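Glutamate racemase (Bacillus anthracis, PDB 2DWU) belongs to the Asp/Glu/hydantoin racemase family, whose two-domain alpha/beta fold holds d-glutamic acid in a pocket of this model. Local coordinates at residues T221-H225 and K226-A230. Numbering follows the deposited sequence.
Sequences TILQH and KGILA
I228 N donates to L223 O (3.0 Å, N-H...O angle 173°) from beyond the last turn of helix 211-226, while K226 N, two residues earlier, still makes the regular helical bond to I222 O. Between them G227 leaves the helix with a positive phi of 71°, and its N reaches Q224 O at 3.0 Å from well above the carbonyl plane, a bent link beside the nearly straight one of I228. This is a worked example of the Schellman motif, with the apolar pair that usually accompanies it supplied by L223 and I228. The CD2 methyl of L223 meets I228 CD1 at 3.6 Å, the two side chains crossing at about a right angle; chi1 of 59° sets I228 CG1 between its own backbone N and carbonyl carbon, 3.5 Å from L223 O. L229 adds a second contact, folding back with both methyls: CD2 comes to 3.8 Å from L223 CB, and CD1 sits against the extended chain of Q224, which it crosses obliquely, closest to CD at 3.7 Å. On another side of the turn, K226 runs beside I222, its CG 4.1 Å from I222 CG2, before bending away at chi2 and chi3. Beyond the turn, I228 O accepts a bond from K71 on strand 70-75, tying the departing loop to the six-stranded sheet. The chemistry implies a helix end where backbone N-H groups take up the carbonyls of I222, L223 and Q224, bordering the second subunit, where Q224 OE1 bonds R105 and I222 and K226 lie against H225 of that chain.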
loop_
_atom_site.group_PDB
_atom_site.type_symbol
_atom_site.label_atom_id
_atom_site.label_comp_id
_atom_site.label_asym_id
_atom_site.label_seq_id
_atom_site.Cartn_x
_atom_site.Cartn_y
_atom_site.Cartn_z
ATOM N N THR B 221 -6.884 2.423 1.949
ATOM C CA THR B 221 -7.011 2.820 0.571
ATOM C C THR B 221 -8.458 2.677 0.086
ATOM O O THR B 221 -9.017 3.585 -0.542
ATOM C CB THR B 221 -6.096 1.933 -0.320
ATOM O OG1 THR B 221 -4.732 2.065 0.095
ATOM C CG2 THR B 221 -6.243 2.342 -1.787
ATOM N N ILE B 222 -9.068 1.539 0.398
ATOM C CA ILE B 222 -10.416 1.272 -0.048
ATOM C C ILE B 222 -11.443 2.130 0.672
ATOM O O ILE B 222 -12.364 2.653 0.045
ATOM C CB ILE B 222 -10.744 -0.230 0.099
ATOM C CG1 ILE B 222 -9.920 -1.027 -0.922
ATOM C CG2 ILE B 222 -12.231 -0.496 -0.228
ATOM C CD1 ILE B 222 -9.896 -2.535 -0.609
ATOM N N LEU B 223 -11.305 2.299 1.982
ATOM C CA LEU B 223 -12.282 3.136 2.688
ATOM C C LEU B 223 -12.217 4.563 2.145
ATOM O O LEU B 223 -13.251 5.194 1.958
ATOM C CB LEU B 223 -12.003 3.170 4.194
ATOM C CG LEU B 223 -12.138 1.853 4.975
ATOM C CD1 LEU B 223 -11.706 2.084 6.454
ATOM C CD2 LEU B 223 -13.573 1.340 4.872
ATOM N N GLN B 224 -11.018 5.076 1.881
ATOM C CA GLN B 224 -10.957 6.445 1.382
ATOM C C GLN B 224 -11.475 6.547 -0.051
ATOM O O GLN B 224 -12.167 7.512 -0.397
ATOM C CB GLN B 224 -9.544 7.001 1.508
ATOM C CG GLN B 224 -9.460 8.496 1.150
ATOM C CD GLN B 224 -8.298 9.162 1.840
ATOM O OE1 GLN B 224 -7.254 8.551 2.042
ATOM N NE2 GLN B 224 -8.464 10.439 2.190
ATOM N N HIS B 225 -11.167 5.549 -0.876
ATOM C CA HIS B 225 -11.655 5.536 -2.255
ATOM C C HIS B 225 -13.177 5.599 -2.266
ATOM O O HIS B 225 -13.785 6.308 -3.093
ATOM C CB HIS B 225 -11.198 4.247 -2.944
ATOM C CG HIS B 225 -11.915 3.968 -4.226
ATOM N ND1 HIS B 225 -11.788 4.769 -5.338
ATOM C CD2 HIS B 225 -12.798 2.995 -4.562
ATOM C CE1 HIS B 225 -12.557 4.304 -6.303
ATOM N NE2 HIS B 225 -13.182 3.229 -5.858
ATOM N N LYS B 226 -13.787 4.854 -1.353
ATOM C CA LYS B 226 -15.241 4.785 -1.240
ATOM C C LYS B 226 -15.847 5.984 -0.514
ATOM O O LYS B 226 -17.066 6.137 -0.499
ATOM C CB LYS B 226 -15.639 3.503 -0.523
ATOM C CG LYS B 226 -15.093 2.239 -1.169
ATOM C CD LYS B 226 -16.112 1.613 -2.056
ATOM C CE LYS B 226 -17.299 1.134 -1.234
ATOM N NZ LYS B 226 -18.387 0.631 -2.098
ATOM N N GLY B 227 -15.010 6.826 0.077
ATOM C CA GLY B 227 -15.508 7.997 0.790
ATOM C C GLY B 227 -16.212 7.653 2.092
ATOM O O GLY B 227 -17.158 8.353 2.498
ATOM N N ILE B 228 -15.742 6.610 2.776
ATOM C CA ILE B 228 -16.383 6.179 4.013
ATOM C C ILE B 228 -15.490 6.125 5.250
ATOM O O ILE B 228 -15.738 5.348 6.169
ATOM C CB ILE B 228 -17.083 4.809 3.833
ATOM C CG1 ILE B 228 -16.079 3.743 3.402
ATOM C CG2 ILE B 228 -18.193 4.924 2.770
ATOM C CD1 ILE B 228 -16.650 2.330 3.295
ATOM N N LEU B 229 -14.455 6.950 5.270
ATOM C CA LEU B 229 -13.570 7.005 6.430
ATOM C C LEU B 229 -14.311 7.603 7.630
ATOM O O LEU B 229 -15.126 8.528 7.471
ATOM C CB LEU B 229 -12.351 7.896 6.153
ATOM C CG LEU B 229 -11.273 7.395 5.192
ATOM C CD1 LEU B 229 -10.335 8.549 4.861
ATOM C CD2 LEU B 229 -10.509 6.245 5.822
ATOM N N ALA B 230 -14.032 7.076 8.821
ATOM C CA ALA B 230 -14.618 7.621 10.049
ATOM C C ALA B 230 -13.838 8.875 10.440
ATOM O O ALA B 230 -12.700 9.076 9.983
ATOM C CB ALA B 230 -14.515 6.594 11.165
#